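Local structure of hemolysin (Streptococcus suis, 3HVN) at residues P63-G67 against Y416-G420; N83-N87 against Q192-K196; A92-A96 against A321-G325; Y182-M186 against V291-K296. The protein probably lyses host cells by binding cholesterol-containing membranes, changing conformation, inserting and assembling into oligomeric pores. The protein carries 1 engineered substitution. One frame throughout, in Å; residues are numbered along the deposited sequence.

In the fold
The four contacts are spread along an elongated molecule. Interaction 1 sits where strand 66-70 meets the C-terminal beta-sandwich domain, and interaction 3 lies on the opposite side of the chain's centre, about 41 Å away between centres. Strands 66-70 and 73-88 are neighbours in one sheet, so that sheet runs from interaction 1 to interaction 2, with centres about 27 Å apart. Interactions 2 and 4 touch: Gln192 NE2 lies 3.2 Å from Met186 O, a weak, probable hydrogen bond that ties helix 190-196 back to the end of strand 179-186. Interactions 3 and 4 reach the same central sheet. The side chain of Phe324 in interaction 3 lies about 9 Å from a bound hexafluoropropanol, whose pocket includes Asp327, Thr333 and Ile345.

Interaction 1. Residues P63-G67 against Y416-G420; sequences PATTG and YNEAG
Thr65 and Gly420 make the polar part of this surface contact. Thr65 OG1 donates a weak hydrogen bond to Gly420 O at 3.1 Å; chi1 of 72° places the hydroxyl flanked by both backbone arms, turned to the glycine. A CA-H...O contact runs beside it, Gly420 CA lying 3.5 Å from Thr65 O with 144° at the hydrogen. Gly420, at positive phi, brings its bare backbone close against Thr65 and the Ala64 methyl.

Most of the van der Waals contact comes from Tyr416. Its CB rests 3.6 Å from Gly67 N and 3.9 Å from Thr66 CA, and its ring leans obliquely along the Thr66-Gly67 backbone, with CD2 3.8 Å from Gly67 CA. Gly67 has no side chain to stand between backbone and ring. Beyond the contact the phenol OH is hydrogen-bonded to Arg78 on strand 73-88, while the ring also packs on Phe74 and Val76.

Residues 416-420 form the turn of the hairpin joining strands 404-416 and 422-437 in the C-terminal sandwich, while 63-67 leads into the sheet of strand 73-88; the contact is thus an interdomain junction, as in other cholesterol-dependent cytolysins, between the beta sandwich and the end of the long sheet of domain 2.

Interaction 2. Residues N83-N87 against Q192-K196; sequences NITNN and QLKTK
Ile84 lies across Gln192 at about a right angle, and its two branches divide the helix surface between them. The CG1 arm leaves anti to the backbone N (chi1 -169°) and continues extended, which carries CD1 to 3.7 Å from both Gln192 O and Gln192 OE1, with Lys196 CB a little farther off. The CG2 branch packs instead on the beta carbons, 3.7 Å from Gln192 CB and 3.8 Å from Thr195 CB. Gln192 bends at its second torsion, folding its amide back so that OE1 borders the Ile84 methyl while the amide's other end, NE2, faces strand 179-186.

The strand and helix segments run nearly parallel, 25° apart with axes 8.0 Å from each other. This packing of helix 190-196 on the sheet of strands 73-88 and 376-401 is consistent with the cytolysin fold, in which the first helical cluster of domain 3, probably destined to unfurl into a transmembrane hairpin, lies against domain 2 in the soluble form.

Farther along the strand, Asn86 and Thr195 interlock. Asn86 ND2 reaches Thr195 O at 3.0 Å, a weak hydrogen bond bent to 133° at the hydrogen, and Asn86 CB sits 3.6 Å from Thr195 CG2. While CG2 of Thr195 faces the strand, its OG1 is hydrogen-bonded to Ser191 O within the helix and, weakly, to Ser378 OG on strand 376-401.

Interaction 3. Residues A92-A96 against A321-G325; sequences AVIDA and AYIFG
This is a buried contact of aromatic rings with backbone carbonyls, where the loop following strand 90-92 crosses the rings of strand 318-324 in the central antiparallel sheet. Tyr322 and Phe324 are two residues apart on that strand, so both point toward the loop. Ile94 O meets both: it stands 3.2 Å above the plane of the Phe324 ring, displaced toward the rim near CE1, and lies near the plane of the Tyr322 ring at its edge, 3.6 Å from OH. Val93 contributes in two ways. Its O lies near the plane of the Phe324 ring, 3.4 Å from CZ, while its CG2 methyl is 3.5 Å from CE2. With chi1 at 64°, the Phe324 ring is swung beneath the Ile94 carbonyl, and Val359 and Ile361 pack on it as well. Ile204 of helix 201-208 touches both Ile94 and Tyr322. Asp95 OD1 lies 3.4 Å from Tyr322 OH, with carboxylate and ring planes 54° apart.

The two carbonyl settings on Phe324 differ in chemistry. The slightly positive ring-edge hydrogens probably suit Val93 O at CZ, whereas Ile94 O over the electron-rich face is probably not favoured electrostatically, its place more likely set by the surrounding packing than by an attraction.

Interaction 4. Residues Y182-M186 against V291-K296; sequences YDETM and VQAAFK
Strand 182-186 and helix 291-296 run roughly antiparallel, 148° between their directions, with axes 10.1 Å apart at closest, a gap bridged by side chains. At one end Tyr182 meets Lys296. The phenol OH comes 3.4 Å from Lys296 CA, and the ring crosses the lysine's methylenes at a slant, with CE2 3.9 Å from Lys296 CG. Lys296 is fully extended beyond CG, bringing NZ to 5.2 Å from Glu184 OE2; the opposite charges probably attract, though they are not in contact.

Gln292 occupies the middle. Its chain bends at chi2 (92°) and sends the amide to the strand, where NE2 is 2.7 Å from Glu184 OE1, yet the angle at OE1 is too poor for a hydrogen bond to that oxygen; carboxylate and amide planes stand 82° apart. Its OE1 lies 3.3 Å from Met186 CG, and the methionine and glutamine chains run alongside one another, pointing opposite ways.

The apolar end is made by Met186, whose doubly bent chain brings CE to the edge of the Phe295 ring, 4.3 Å from CE2, and 4.1 Å from Val291 CG1. Phe295 continues inward onto Leu282 and Thr284 of strand 276-284.

A helix laid on the central sheet in this way is characteristic of domain 3 of cholesterol-dependent cytolysins, where helix 291-300 probably belongs to the second helical cluster that unfolds into a membrane-spanning hairpin.

Interaction 1. Residues P63-G67 against Y416-G420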
loop_
_atom_site.group_PDB
_atom_site.type_symbol
_atom_site.label_atom_id
_atom_site.label_comp_id
_atom_site.label_asym_id
_atom_site.label_seq_id
_atom_site.Cartn_x
_atom_site.Cartn_y
_atom_site.Cartn_z
ATOM N N PRO A 63 20.552 8.204 -1.628
ATOM C CA PRO A 63 21.089 9.455 -2.171
ATOM C C PRO A 63 20.333 10.661 -1.625
ATOM O O PRO A 63 19.105 10.631 -1.544
ATOM C CB PRO A 63 20.844 9.313 -3.675
ATOM C CG PRO A 63 20.839 7.844 -3.913
ATOM C CD PRO A 63 20.218 7.237 -2.688
ATOM N N ALA A 64 21.065 11.706 -1.254
ATOM C CA ALA A 64 20.467 12.900 -0.669
ATOM C C ALA A 64 19.299 13.424 -1.499
ATOM O O ALA A 64 19.308 13.337 -2.728
ATOM C CB ALA A 64 21.520 13.984 -0.491
ATOM N N THR A 65 18.293 13.962 -0.817
ATOM C CA THR A 65 17.135 14.545 -1.483
ATOM C C THR A 65 17.585 15.641 -2.439
ATOM O O THR A 65 18.502 16.402 -2.129
ATOM C CB THR A 65 16.147 15.141 -0.466
ATOM O OG1 THR A 65 16.693 16.345 0.085
ATOM C CG2 THR A 65 15.878 14.151 0.658
ATOM N N THR A 66 16.945 15.724 -3.601
ATOM C CA THR A 66 17.360 16.692 -4.613
ATOM C C THR A 66 16.188 17.450 -5.228
ATOM O O THR A 66 15.027 17.139 -4.967
ATOM C CB THR A 66 18.169 16.022 -5.742
ATOM O OG1 THR A 66 17.403 14.957 -6.318
ATOM C CG2 THR A 66 19.478 15.464 -5.201
ATOM N N GLY A 67 16.508 18.449 -6.045
ATOM C CA GLY A 67 15.499 19.242 -6.722
ATOM C C GLY A 67 15.757 19.329 -8.213
ATOM O O GLY A 67 16.896 19.504 -8.646
ATOM N N TYR A 416 18.830 22.617 -3.589
ATOM C CA TYR A 416 19.083 21.348 -2.917
ATOM C C TYR A 416 20.483 20.819 -3.203
ATOM O O TYR A 416 20.670 19.965 -4.069
ATOM C CB TYR A 416 18.038 20.304 -3.316
ATOM C CG TYR A 416 16.711 20.465 -2.613
ATOM C CD1 TYR A 416 16.575 20.151 -1.268
ATOM C CD2 TYR A 416 15.592 20.924 -3.295
ATOM C CE1 TYR A 416 15.364 20.295 -0.619
ATOM C CE2 TYR A 416 14.376 21.070 -2.655
ATOM C CZ TYR A 416 14.268 20.754 -1.318
ATOM O OH TYR A 416 13.060 20.898 -0.675
ATOM N N ASN A 417 21.464 21.333 -2.469
ATOM C CA ASN A 417 22.837 20.861 -2.594
ATOM C C ASN A 417 23.013 19.503 -1.926
ATOM O O ASN A 417 22.034 18.836 -1.589
ATOM C CB ASN A 417 23.812 21.875 -1.996
ATOM C CG ASN A 417 23.807 23.196 -2.741
ATOM O OD1 ASN A 417 23.195 23.323 -3.801
ATOM N ND2 ASN A 417 24.497 24.188 -2.189
ATOM N N GLU A 418 24.264 19.096 -1.733
ATOM C CA GLU A 418 24.556 17.812 -1.105
ATOM C C GLU A 418 24.024 17.759 0.324
ATOM O O GLU A 418 23.603 18.775 0.877
ATOM C CB GLU A 418 26.060 17.531 -1.132
ATOM C CG GLU A 418 26.632 17.396 -2.534
ATOM C CD GLU A 418 28.122 17.123 -2.536
ATOM O OE1 GLU A 418 28.746 17.222 -1.459
ATOM O OE2 GLU A 418 28.668 16.811 -3.615
ATOM N N ALA A 419 24.040 16.564 0.909
ATOM C CA ALA A 419 23.511 16.343 2.254
ATOM C C ALA A 419 21.989 16.465 2.288
ATOM O O ALA A 419 21.366 16.281 3.333
ATOM C CB ALA A 419 24.153 17.300 3.253
ATOM N N GLY A 420 21.399 16.775 1.138
ATOM C CA GLY A 420 19.956 16.885 1.019
ATOM C C GLY A 420 19.366 17.984 1.880
ATOM O O GLY A 420 18.202 17.917 2.273
#

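Interaction 2. Residues N83-N87 against Q192-K196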
loop_
_atom_site.group_PDB
_atom_site.type_symbol
_atom_site.label_atom_id
_atom_site.label_comp_id
_atom_site.label_asym_id
_atom_site.label_seq_id
_atom_site.Cartn_x
_atom_site.Cartn_y
_atom_site.Cartn_z
ATOM N N ASN A 83 11.938 1.272 7.849
ATOM C CA ASN A 83 11.952 -0.149 8.175
ATOM C C ASN A 83 10.544 -0.712 8.331
ATOM O O ASN A 83 9.698 -0.117 8.997
ATOM C CB ASN A 83 12.749 -0.396 9.455
ATOM C CG ASN A 83 12.686 -1.843 9.909
ATOM O OD1 ASN A 83 13.022 -2.757 9.157
ATOM N ND2 ASN A 83 12.257 -2.055 11.148
ATOM N N ILE A 84 10.299 -1.864 7.713
ATOM C CA ILE A 84 9.010 -2.532 7.840
ATOM C C ILE A 84 9.149 -3.852 8.596
ATOM O O ILE A 84 10.082 -4.626 8.362
ATOM C CB ILE A 84 8.344 -2.776 6.468
ATOM C CG1 ILE A 84 6.896 -3.234 6.653
ATOM C CG2 ILE A 84 9.131 -3.795 5.657
ATOM C CD1 ILE A 84 6.160 -3.479 5.355
ATOM N N THR A 85 8.212 -4.090 9.508
ATOM C CA THR A 85 8.223 -5.281 10.346
ATOM C C THR A 85 6.878 -5.991 10.271
ATOM O O THR A 85 5.831 -5.345 10.258
ATOM C CB THR A 85 8.513 -4.920 11.816
ATOM O OG1 THR A 85 9.838 -4.385 11.928
ATOM C CG2 THR A 85 8.386 -6.146 12.707
ATOM N N ASN A 86 6.909 -7.318 10.220
ATOM C CA ASN A 86 5.676 -8.096 10.191
ATOM C C ASN A 86 5.770 -9.384 11.002
ATOM O O ASN A 86 6.534 -10.289 10.668
ATOM C CB ASN A 86 5.261 -8.405 8.752
ATOM C CG ASN A 86 3.810 -8.834 8.644
ATOM O OD1 ASN A 86 2.973 -8.438 9.456
ATOM N ND2 ASN A 86 3.504 -9.643 7.637
ATOM N N ASN A 87 4.983 -9.456 12.069
ATOM C CA ASN A 87 4.942 -10.633 12.924
ATOM C C ASN A 87 3.531 -11.204 12.948
ATOM O O ASN A 87 2.636 -10.630 13.568
ATOM C CB ASN A 87 5.387 -10.266 14.340
ATOM C CG ASN A 87 5.811 -11.472 15.152
ATOM O OD1 ASN A 87 5.460 -12.607 14.833
ATOM N ND2 ASN A 87 6.572 -11.229 16.212
ATOM N N GLN A 192 10.466 -5.363 1.129
ATOM C CA GLN A 192 9.439 -4.826 2.015
ATOM C C GLN A 192 8.068 -5.391 1.647
ATOM O O GLN A 192 7.229 -5.630 2.519
ATOM C CB GLN A 192 9.443 -3.292 2.003
ATOM C CG GLN A 192 8.881 -2.648 0.747
ATOM C CD GLN A 192 7.412 -2.297 0.873
ATOM O OE1 GLN A 192 6.854 -2.294 1.971
ATOM N NE2 GLN A 192 6.778 -1.989 -0.252
ATOM N N LEU A 193 7.851 -5.616 0.354
ATOM C CA LEU A 193 6.646 -6.304 -0.094
ATOM C C LEU A 193 6.688 -7.754 0.378
ATOM O O LEU A 193 5.671 -8.320 0.792
ATOM C CB LEU A 193 6.520 -6.242 -1.614
ATOM C CG LEU A 193 6.268 -4.852 -2.198
ATOM C CD1 LEU A 193 6.342 -4.886 -3.713
ATOM C CD2 LEU A 193 4.925 -4.309 -1.732
ATOM N N LYS A 194 7.879 -8.345 0.319
ATOM C CA LYS A 194 8.105 -9.705 0.797
ATOM C C LYS A 194 7.818 -9.798 2.288
ATOM O O LYS A 194 7.535 -10.878 2.813
ATOM C CB LYS A 194 9.543 -10.140 0.522
ATOM C CG LYS A 194 9.836 -10.462 -0.933
ATOM C CD LYS A 194 9.684 -11.943 -1.221
ATOM C CE LYS A 194 10.770 -12.742 -0.522
ATOM N NZ LYS A 194 10.840 -14.141 -1.020
ATOM N N THR A 195 7.897 -8.658 2.966
ATOM C CA THR A 195 7.582 -8.594 4.385
ATOM C C THR A 195 6.095 -8.337 4.583
ATOM O O THR A 195 5.478 -8.880 5.498
ATOM C CB THR A 195 8.390 -7.493 5.092
ATOM O OG1 THR A 195 9.787 -7.800 5.012
ATOM C CG2 THR A 195 7.986 -7.385 6.558
ATOM N N LYS A 196 5.525 -7.510 3.713
ATOM C CA LYS A 196 4.112 -7.165 3.802
ATOM C C LYS A 196 3.210 -8.333 3.408
ATOM O O LYS A 196 2.061 -8.406 3.847
ATOM C CB LYS A 196 3.801 -5.947 2.930
ATOM C CG LYS A 196 2.367 -5.449 3.041
ATOM C CD LYS A 196 2.091 -4.841 4.407
ATOM C CE LYS A 196 0.691 -4.250 4.472
ATOM N NZ LYS A 196 0.434 -3.557 5.764
#

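Interaction 3. Residues A92-A96 against A321-G325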
loop_
_atom_site.group_PDB
_atom_site.type_symbol
_atom_site.label_atom_id
_atom_site.label_comp_id
_atom_site.label_asym_id
_atom_site.label_seq_id
_atom_site.Cartn_x
_atom_site.Cartn_y
_atom_site.Cartn_z
ATOM N N ALA A 92 -1.025 -16.020 4.219
ATOM C CA ALA A 92 -1.829 -15.946 3.005
ATOM C C ALA A 92 -1.157 -16.727 1.883
ATOM O O ALA A 92 0.013 -16.500 1.573
ATOM C CB ALA A 92 -2.036 -14.498 2.594
ATOM N N VAL A 93 -1.897 -17.650 1.278
ATOM C CA VAL A 93 -1.349 -18.481 0.212
ATOM C C VAL A 93 -1.281 -17.709 -1.101
ATOM O O VAL A 93 -1.792 -16.594 -1.206
ATOM C CB VAL A 93 -2.184 -19.754 -0.005
ATOM C CG1 VAL A 93 -2.765 -20.237 1.314
ATOM C CG2 VAL A 93 -3.288 -19.492 -1.010
ATOM N N ILE A 94 -0.649 -18.313 -2.101
ATOM C CA ILE A 94 -0.490 -17.675 -3.402
ATOM C C ILE A 94 -0.724 -18.666 -4.538
ATOM O O ILE A 94 -1.712 -18.566 -5.266
ATOM C CB ILE A 94 0.904 -17.051 -3.544
ATOM C CG1 ILE A 94 1.033 -15.836 -2.623
ATOM C CG2 ILE A 94 1.161 -16.646 -4.984
ATOM C CD1 ILE A 94 0.297 -14.618 -3.116
ATOM N N ASP A 95 0.189 -19.618 -4.688
ATOM C CA ASP A 95 0.047 -20.657 -5.700
ATOM C C ASP A 95 -0.868 -21.768 -5.203
ATOM O O ASP A 95 -0.548 -22.464 -4.239
ATOM C CB ASP A 95 1.412 -21.232 -6.084
ATOM C CG ASP A 95 2.160 -20.354 -7.067
ATOM O OD1 ASP A 95 1.520 -19.484 -7.695
ATOM O OD2 ASP A 95 3.386 -20.538 -7.218
ATOM N N ALA A 96 -2.009 -21.928 -5.864
ATOM C CA ALA A 96 -2.954 -22.981 -5.511
ATOM C C ALA A 96 -2.328 -24.354 -5.732
ATOM O O ALA A 96 -2.802 -25.356 -5.198
ATOM C CB ALA A 96 -4.233 -22.840 -6.320
ATOM N N ALA A 321 -3.863 -7.359 -11.858
ATOM C CA ALA A 321 -4.287 -8.180 -10.730
ATOM C C ALA A 321 -4.038 -9.673 -10.928
ATOM O O ALA A 321 -4.269 -10.221 -12.008
ATOM C CB ALA A 321 -5.755 -7.924 -10.414
ATOM N N TYR A 322 -3.561 -10.316 -9.867
ATOM C CA TYR A 322 -3.408 -11.763 -9.827
ATOM C C TYR A 322 -4.472 -12.327 -8.894
ATOM O O TYR A 322 -4.424 -12.110 -7.682
ATOM C CB TYR A 322 -2.013 -12.134 -9.322
ATOM C CG TYR A 322 -1.779 -13.620 -9.163
ATOM C CD1 TYR A 322 -2.168 -14.285 -8.008
ATOM C CD2 TYR A 322 -1.162 -14.357 -10.165
ATOM C CE1 TYR A 322 -1.954 -15.642 -7.857
ATOM C CE2 TYR A 322 -0.944 -15.714 -10.023
ATOM C CZ TYR A 322 -1.341 -16.352 -8.867
ATOM O OH TYR A 322 -1.126 -17.703 -8.722
ATOM N N ILE A 323 -5.438 -13.044 -9.462
ATOM C CA ILE A 323 -6.570 -13.533 -8.684
ATOM C C ILE A 323 -6.645 -15.055 -8.670
ATOM O O ILE A 323 -6.243 -15.716 -9.630
ATOM C CB ILE A 323 -7.908 -12.956 -9.213
ATOM C CG1 ILE A 323 -8.475 -13.821 -10.344
ATOM C CG2 ILE A 323 -7.725 -11.518 -9.676
ATOM C CD1 ILE A 323 -9.457 -14.883 -9.882
ATOM N N PHE A 324 -7.159 -15.607 -7.575
ATOM C CA PHE A 324 -7.431 -17.039 -7.505
ATOM C C PHE A 324 -8.492 -17.366 -6.456
ATOM O O PHE A 324 -8.508 -16.789 -5.365
ATOM C CB PHE A 324 -6.148 -17.846 -7.268
ATOM C CG PHE A 324 -5.476 -17.560 -5.955
ATOM C CD1 PHE A 324 -4.527 -16.557 -5.851
ATOM C CD2 PHE A 324 -5.779 -18.308 -4.829
ATOM C CE1 PHE A 324 -3.901 -16.299 -4.645
ATOM C CE2 PHE A 324 -5.157 -18.055 -3.622
ATOM C CZ PHE A 324 -4.215 -17.049 -3.530
ATOM N N GLY A 325 -9.380 -18.291 -6.805
ATOM C CA GLY A 325 -10.482 -18.666 -5.941
ATOM C C GLY A 325 -11.809 -18.148 -6.460
ATOM O O GLY A 325 -11.857 -17.147 -7.175
#

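Interaction 4. Residues Y182-M186 against V291-K296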
loop_
_atom_site.group_PDB
_atom_site.type_symbol
_atom_site.label_atom_id
_atom_site.label_comp_id
_atom_site.label_asym_id
_atom_site.label_seq_id
_atom_site.Cartn_x
_atom_site.Cartn_y
_atom_site.Cartn_z
ATOM N N TYR A 182 -8.562 -6.832 3.621
ATOM C CA TYR A 182 -7.917 -5.844 2.765
ATOM C C TYR A 182 -6.528 -5.483 3.283
ATOM O O TYR A 182 -6.388 -4.967 4.392
ATOM C CB TYR A 182 -8.797 -4.594 2.684
ATOM C CG TYR A 182 -8.238 -3.474 1.838
ATOM C CD1 TYR A 182 -8.492 -3.415 0.475
ATOM C CD2 TYR A 182 -7.472 -2.464 2.406
ATOM C CE1 TYR A 182 -7.990 -2.387 -0.300
ATOM C CE2 TYR A 182 -6.967 -1.434 1.638
ATOM C CZ TYR A 182 -7.227 -1.402 0.286
ATOM O OH TYR A 182 -6.725 -0.377 -0.484
ATOM N N ASP A 183 -5.503 -5.754 2.479
ATOM C CA ASP A 183 -4.128 -5.467 2.884
ATOM C C ASP A 183 -3.395 -4.589 1.871
ATOM O O ASP A 183 -2.750 -5.094 0.953
ATOM C CB ASP A 183 -3.354 -6.770 3.101
ATOM C CG ASP A 183 -3.969 -7.640 4.178
ATOM O OD1 ASP A 183 -4.613 -7.088 5.096
ATOM O OD2 ASP A 183 -3.807 -8.877 4.109
ATOM N N GLU A 184 -3.486 -3.275 2.049
ATOM C CA GLU A 184 -2.872 -2.331 1.116
ATOM C C GLU A 184 -1.465 -1.928 1.544
ATOM O O GLU A 184 -1.113 -2.026 2.720
ATOM C CB GLU A 184 -3.744 -1.081 0.972
ATOM C CG GLU A 184 -3.899 -0.272 2.255
ATOM C CD GLU A 184 -2.697 0.608 2.545
ATOM O OE1 GLU A 184 -1.922 0.888 1.606
ATOM O OE2 GLU A 184 -2.529 1.024 3.711
ATOM N N THR A 185 -0.668 -1.471 0.581
ATOM C CA THR A 185 0.658 -0.931 0.874
ATOM C C THR A 185 1.333 -0.368 -0.374
ATOM O O THR A 185 1.357 -1.013 -1.422
ATOM C CB THR A 185 1.583 -1.988 1.509
ATOM O OG1 THR A 185 2.872 -1.412 1.756
ATOM C CG2 THR A 185 1.736 -3.187 0.586
ATOM N N MET A 186 1.878 0.839 -0.258
ATOM C CA MET A 186 2.603 1.454 -1.363
ATOM C C MET A 186 3.873 0.664 -1.660
ATOM O O MET A 186 4.563 0.218 -0.743
ATOM C CB MET A 186 2.950 2.908 -1.037
ATOM C CG MET A 186 1.745 3.788 -0.750
ATOM S SD MET A 186 0.575 3.838 -2.121
ATOM C CE MET A 186 1.643 4.362 -3.459
ATOM N N VAL A 291 -2.953 10.276 -2.964
ATOM C CA VAL A 291 -2.825 8.991 -3.647
ATOM C C VAL A 291 -3.356 7.827 -2.816
ATOM O O VAL A 291 -4.233 7.093 -3.262
ATOM C CB VAL A 291 -1.367 8.701 -4.049
ATOM C CG1 VAL A 291 -1.161 7.211 -4.263
ATOM C CG2 VAL A 291 -1.008 9.474 -5.300
ATOM N N GLN A 292 -2.814 7.658 -1.614
ATOM C CA GLN A 292 -3.241 6.589 -0.716
ATOM C C GLN A 292 -4.766 6.515 -0.660
ATOM O O GLN A 292 -5.375 5.508 -1.045
ATOM C CB GLN A 292 -2.687 6.833 0.689
ATOM C CG GLN A 292 -2.700 5.614 1.596
ATOM C CD GLN A 292 -1.406 4.828 1.533
ATOM O OE1 GLN A 292 -0.342 5.383 1.259
ATOM N NE2 GLN A 292 -1.488 3.529 1.796
ATOM N N ALA A 293 -5.369 7.596 -0.176
ATOM C CA ALA A 293 -6.819 7.702 -0.072
ATOM C C ALA A 293 -7.487 7.378 -1.400
ATOM O O ALA A 293 -8.450 6.613 -1.449
ATOM C CB ALA A 293 -7.215 9.095 0.394
ATOM N N ALA A 294 -6.972 7.964 -2.477
ATOM C CA ALA A 294 -7.503 7.699 -3.808
ATOM C C ALA A 294 -7.579 6.199 -4.082
ATOM O O ALA A 294 -8.650 5.665 -4.372
ATOM C CB ALA A 294 -6.657 8.390 -4.859
ATOM N N PHE A 295 -6.436 5.526 -3.979
ATOM C CA PHE A 295 -6.362 4.087 -4.212
ATOM C C PHE A 295 -7.283 3.313 -3.281
ATOM O O PHE A 295 -8.105 2.521 -3.736
ATOM C CB PHE A 295 -4.928 3.573 -4.058
ATOM C CG PHE A 295 -4.025 3.938 -5.200
ATOM C CD1 PHE A 295 -4.541 4.150 -6.466
ATOM C CD2 PHE A 295 -2.657 4.043 -5.014
ATOM C CE1 PHE A 295 -3.711 4.480 -7.521
ATOM C CE2 PHE A 295 -1.822 4.368 -6.066
ATOM C CZ PHE A 295 -2.350 4.588 -7.321
ATOM N N LYS A 296 -7.139 3.535 -1.978
ATOM C CA LYS A 296 -7.948 2.806 -1.004
ATOM C C LYS A 296 -9.441 2.967 -1.293
ATOM O O LYS A 296 -10.163 1.981 -1.481
ATOM C CB LYS A 296 -7.624 3.267 0.418
ATOM C CG LYS A 296 -8.127 2.328 1.503
ATOM C CD LYS A 296 -7.569 2.707 2.866
ATOM C CE LYS A 296 -7.967 1.695 3.927
ATOM N NZ LYS A 296 -7.383 2.022 5.257
#